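Tegumental protein 20.8 kDa (Clonorchis sinensis, PDB 5X2D) is a tegumental-allergen-like protein that, in its full-length EF-hand-containing form, probably binds calcium, and is represented here by its dynein light chain-like domain. Local coordinates at residues 79-82 with 87-90; 48-51 with 57-60. All blocks are in the same frame, centred on the assembly; numbering follows the deposited sequence.

Contact 1: 79-82 with 87-90; sequences FQFE and AYLF
The pairs F79-F90 and F81-Y88 join the two strands of an antiparallel beta hairpin in the middle of the sheet of this dynein light chain-like domain. The hairpin joins strands 78-83 and 87-92. Strand 7-13 flanks it at one edge and strand 58-63 at the other. Four backbone bonds hold the two segments. F90 N reaches F79 O at 2.8 Å and is nearly straight. F79 N returns to F90 O at 3.1 Å. F81 and Y88 form the second hydrogen-bonded pair in the same way, and the Q80-L89 and E82-A87 pairs between and beyond them are non-hydrogen-bonded. F79, F81, Y88 and F90 lie on one face of the sheet. Helix 16-29 covers F79 and F81 there through I22. Chi1 of 68° sets F81 CG between its own backbone N and carbonyl carbon, and the ring then reaches across to the neighbouring strand. One face of the ring receives Y88 CB in a CH-pi contact, 3.9 Å from the centroid. The F81 and Y88 rings are near parallel, with planes at 21°, but are slid apart and barely overlap. F81 CE1 also packs on F90 CE1 at 3.5 Å. On the other face of the sheet, Q80 carries its flat amide past the L89 side chain. Q80 OE1 is hydrogen-bonded to Y67 OH, so the amide has a polar anchor as well as an apolar neighbour. L89 CD2 rests against Q80 CD at 3.4 Å.

Contact 2: 48-51 with 57-60; sequences SFAD and CWQV
A50 and D51 meet the indole of W58 from two directions, one over its face and the other at its edge. A50 CB sits above the five-membered ring, 3.5 Å from its centroid and almost along the ring normal. This is a CH-pi contact, and the methyl lies nearest W58 CG. D51 comes in near the indole plane instead. Its OD1 lies by the edge at CD1, and the carboxylate and ring planes are 29° apart. The D51 and W58 side chains run past each other in opposite directions. D51 CG stands anti to its carbonyl carbon (chi1 -55°), which swings the carboxylate toward the start of the strand. There OD1 accepts a weak hydrogen bond from W58 N at 3.0 Å, bent to 123° at the hydrogen. The contact ties the C-terminal part of helix 36-54 to strand 58-63, an outer strand of the sheet within this chain, in the two-helix, antiparallel-sheet (alpha+beta) fold of a dynein light chain-like domain. The strand follows the helix after a short loop. W58 NE1 bonds to G55 O in that connection, which fixes the indole from its polar side. K47, one helical turn before D51, bonds through NZ to W58 O and makes a long, weak ion pair with D51 OD2. Beyond W58, Q59 packs on T72 of the second subunit, and V60 N makes a weak hydrogen bond to T70 OG1 of that subunit.

Contact 2 closes before contact 1 opens along the chain, and their centres lie about 13 Å apart. They share one antiparallel sheet, in which strands 58-63 and 87-92 are neighbours. Contact 1 lies near the centre of the chain, while contact 2 attaches helix 36-54 to strand 58-63, which is outermost within this chain. The two meet directly through side chains. F90 CB packs on W58 CZ3 at 3.6 Å, and F90 CE2 packs on V60 CG2 at the same distance. Apolar packing therefore runs from the hairpin to the helix. Backbone hydrogen bonds from V60 also join strand 58-63 to the second subunit, so it links the interior of the domain to the subunit interface.

Contact 1: 79-82 with 87-90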
loop_
_atom_site.group_PDB
_atom_site.type_symbol
_atom_site.label_atom_id
_atom_site.label_comp_id
_atom_site.label_asym_id
_atom_site.label_seq_id
_atom_site.Cartn_x
_atom_site.Cartn_y
_atom_site.Cartn_z
ATOM N N PHE A 79 3.896 0.322 -10.739
ATOM C CA PHE A 79 4.778 1.466 -10.870
ATOM C C PHE A 79 4.764 2.210 -9.544
ATOM O O PHE A 79 3.694 2.401 -8.964
ATOM C CB PHE A 79 4.288 2.340 -12.023
ATOM C CG PHE A 79 5.137 3.533 -12.310
ATOM C CD1 PHE A 79 6.479 3.561 -11.954
ATOM C CD2 PHE A 79 4.593 4.620 -12.991
ATOM C CE1 PHE A 79 7.268 4.666 -12.260
ATOM C CE2 PHE A 79 5.362 5.723 -13.301
ATOM C CZ PHE A 79 6.714 5.746 -12.942
ATOM N N GLN A 80 5.926 2.601 -9.029
ATOM C CA GLN A 80 5.931 3.326 -7.758
ATOM C C GLN A 80 6.894 4.497 -7.825
ATOM O O GLN A 80 8.076 4.285 -7.987
ATOM C CB GLN A 80 6.300 2.393 -6.595
ATOM C CG GLN A 80 5.329 1.231 -6.396
ATOM C CD GLN A 80 5.621 0.418 -5.154
ATOM O OE1 GLN A 80 6.447 0.792 -4.338
ATOM N NE2 GLN A 80 4.991 -0.736 -5.042
ATOM N N PHE A 81 6.397 5.725 -7.684
ATOM C CA PHE A 81 7.240 6.906 -7.854
ATOM C C PHE A 81 6.867 8.053 -6.927
ATOM O O PHE A 81 5.691 8.226 -6.584
ATOM C CB PHE A 81 7.167 7.401 -9.297
ATOM C CG PHE A 81 5.826 7.955 -9.682
ATOM C CD1 PHE A 81 4.816 7.112 -10.165
ATOM C CD2 PHE A 81 5.558 9.314 -9.562
ATOM C CE1 PHE A 81 3.566 7.622 -10.512
ATOM C CE2 PHE A 81 4.302 9.832 -9.911
ATOM C CZ PHE A 81 3.310 8.987 -10.387
ATOM N N GLU A 82 7.869 8.867 -6.582
ATOM C CA GLU A 82 7.704 10.048 -5.717
ATOM C C GLU A 82 7.645 11.303 -6.572
ATOM O O GLU A 82 8.513 11.534 -7.403
ATOM C CB GLU A 82 8.856 10.191 -4.712
ATOM C CG GLU A 82 9.100 8.989 -3.813
ATOM C CD GLU A 82 10.260 9.204 -2.849
ATOM O OE1 GLU A 82 10.732 10.359 -2.719
ATOM O OE2 GLU A 82 10.704 8.211 -2.227
ATOM N N ALA A 87 4.368 9.967 -2.502
ATOM C CA ALA A 87 4.524 8.737 -3.283
ATOM C C ALA A 87 3.222 8.285 -3.905
ATOM O O ALA A 87 2.150 8.425 -3.310
ATOM C CB ALA A 87 5.098 7.614 -2.420
ATOM N N TYR A 88 3.345 7.704 -5.095
ATOM C CA TYR A 88 2.216 7.173 -5.836
ATOM C C TYR A 88 2.469 5.713 -6.176
ATOM O O TYR A 88 3.475 5.377 -6.801
ATOM C CB TYR A 88 1.972 7.997 -7.108
ATOM C CG TYR A 88 1.591 9.429 -6.806
ATOM C CD1 TYR A 88 2.565 10.400 -6.601
ATOM C CD2 TYR A 88 0.252 9.805 -6.676
ATOM C CE1 TYR A 88 2.221 11.703 -6.307
ATOM C CE2 TYR A 88 -0.100 11.109 -6.378
ATOM C CZ TYR A 88 0.890 12.056 -6.194
ATOM O OH TYR A 88 0.551 13.362 -5.889
ATOM N N LEU A 89 1.568 4.839 -5.749
ATOM C CA LEU A 89 1.704 3.419 -6.041
ATOM C C LEU A 89 0.616 2.955 -7.018
ATOM O O LEU A 89 -0.587 3.160 -6.774
ATOM C CB LEU A 89 1.648 2.586 -4.748
ATOM C CG LEU A 89 2.880 2.634 -3.841
ATOM C CD1 LEU A 89 2.770 3.816 -2.928
ATOM C CD2 LEU A 89 3.077 1.362 -3.039
ATOM N N PHE A 90 1.033 2.347 -8.126
ATOM C CA PHE A 90 0.078 1.761 -9.062
ATOM C C PHE A 90 0.213 0.246 -9.105
ATOM O O PHE A 90 1.331 -0.283 -9.179
ATOM C CB PHE A 90 0.249 2.344 -10.465
ATOM C CG PHE A 90 -0.118 3.802 -10.558
ATOM C CD1 PHE A 90 0.718 4.785 -10.006
ATOM C CD2 PHE A 90 -1.302 4.199 -11.170
ATOM C CE1 PHE A 90 0.390 6.138 -10.088
ATOM C CE2 PHE A 90 -1.646 5.549 -11.254
ATOM C CZ PHE A 90 -0.796 6.523 -10.708
#

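Contact 2: 48-51 with 57-60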
loop_
_atom_site.group_PDB
_atom_site.type_symbol
_atom_site.label_atom_id
_atom_site.label_comp_id
_atom_site.label_asym_id
_atom_site.label_seq_id
_atom_site.Cartn_x
_atom_site.Cartn_y
_atom_site.Cartn_z
ATOM N N SER A 48 -9.151 5.645 -12.591
ATOM C CA SER A 48 -10.041 5.681 -13.734
ATOM C C SER A 48 -9.278 6.055 -14.999
ATOM O O SER A 48 -9.730 5.746 -16.103
ATOM C CB SER A 48 -11.189 6.655 -13.488
ATOM O OG SER A 48 -12.021 6.729 -14.627
ATOM N N PHE A 49 -8.127 6.714 -14.841
ATOM C CA PHE A 49 -7.240 6.969 -15.978
ATOM C C PHE A 49 -6.563 5.705 -16.477
ATOM O O PHE A 49 -6.520 5.445 -17.679
ATOM C CB PHE A 49 -6.142 7.969 -15.627
ATOM C CG PHE A 49 -5.058 8.057 -16.673
ATOM C CD1 PHE A 49 -5.246 8.818 -17.823
ATOM C CD2 PHE A 49 -3.861 7.365 -16.520
ATOM C CE1 PHE A 49 -4.252 8.904 -18.797
ATOM C CE2 PHE A 49 -2.857 7.442 -17.494
ATOM C CZ PHE A 49 -3.055 8.211 -18.633
ATOM N N ALA A 50 -6.016 4.938 -15.537
ATOM C CA ALA A 50 -5.238 3.754 -15.868
ATOM C C ALA A 50 -6.125 2.720 -16.511
ATOM O O ALA A 50 -5.762 2.176 -17.557
ATOM C CB ALA A 50 -4.568 3.175 -14.631
ATOM N N ASP A 51 -7.303 2.486 -15.920
ATOM C CA ASP A 51 -8.219 1.461 -16.431
ATOM C C ASP A 51 -8.616 1.727 -17.880
ATOM O O ASP A 51 -8.752 0.791 -18.669
ATOM C CB ASP A 51 -9.496 1.351 -15.583
ATOM C CG ASP A 51 -9.223 1.095 -14.105
ATOM O OD1 ASP A 51 -8.060 0.815 -13.736
ATOM O OD2 ASP A 51 -10.203 1.146 -13.320
ATOM N N CYS A 57 -8.528 -3.640 -13.928
ATOM C CA CYS A 57 -8.776 -2.828 -12.732
ATOM C C CYS A 57 -7.436 -2.469 -12.051
ATOM O O CYS A 57 -6.573 -3.317 -11.874
ATOM C CB CYS A 57 -9.710 -3.556 -11.753
ATOM S SG CYS A 57 -11.031 -4.517 -12.554
ATOM N N TRP A 58 -7.270 -1.199 -11.699
ATOM C CA TRP A 58 -6.054 -0.717 -11.058
ATOM C C TRP A 58 -6.270 -0.239 -9.632
ATOM O O TRP A 58 -7.306 0.345 -9.328
ATOM C CB TRP A 58 -5.480 0.431 -11.866
ATOM C CG TRP A 58 -4.789 0.016 -13.124
ATOM C CD1 TRP A 58 -5.370 -0.377 -14.298
ATOM C CD2 TRP A 58 -3.376 0.005 -13.355
ATOM N NE1 TRP A 58 -4.404 -0.644 -15.237
ATOM C CE2 TRP A 58 -3.171 -0.416 -14.682
ATOM C CE3 TRP A 58 -2.266 0.306 -12.562
ATOM C CZ2 TRP A 58 -1.906 -0.540 -15.235
ATOM C CZ3 TRP A 58 -1.018 0.173 -13.112
ATOM C CH2 TRP A 58 -0.843 -0.241 -14.438
ATOM N N GLN A 59 -5.280 -0.414 -8.763
ATOM C CA GLN A 59 -5.393 0.158 -7.432
ATOM C C GLN A 59 -4.311 1.202 -7.246
ATOM O O GLN A 59 -3.118 0.906 -7.381
ATOM C CB GLN A 59 -5.313 -0.901 -6.336
ATOM C CG GLN A 59 -5.967 -0.381 -5.065
ATOM C CD GLN A 59 -6.215 -1.437 -4.021
ATOM O OE1 GLN A 59 -5.446 -2.395 -3.896
ATOM N NE2 GLN A 59 -7.307 -1.274 -3.260
ATOM N N VAL A 60 -4.738 2.430 -6.954
ATOM C CA VAL A 60 -3.824 3.562 -6.838
ATOM C C VAL A 60 -3.759 3.998 -5.382
ATOM O O VAL A 60 -4.775 4.345 -4.768
ATOM C CB VAL A 60 -4.264 4.757 -7.712
ATOM C CG1 VAL A 60 -3.328 5.933 -7.512
ATOM C CG2 VAL A 60 -4.290 4.373 -9.164
#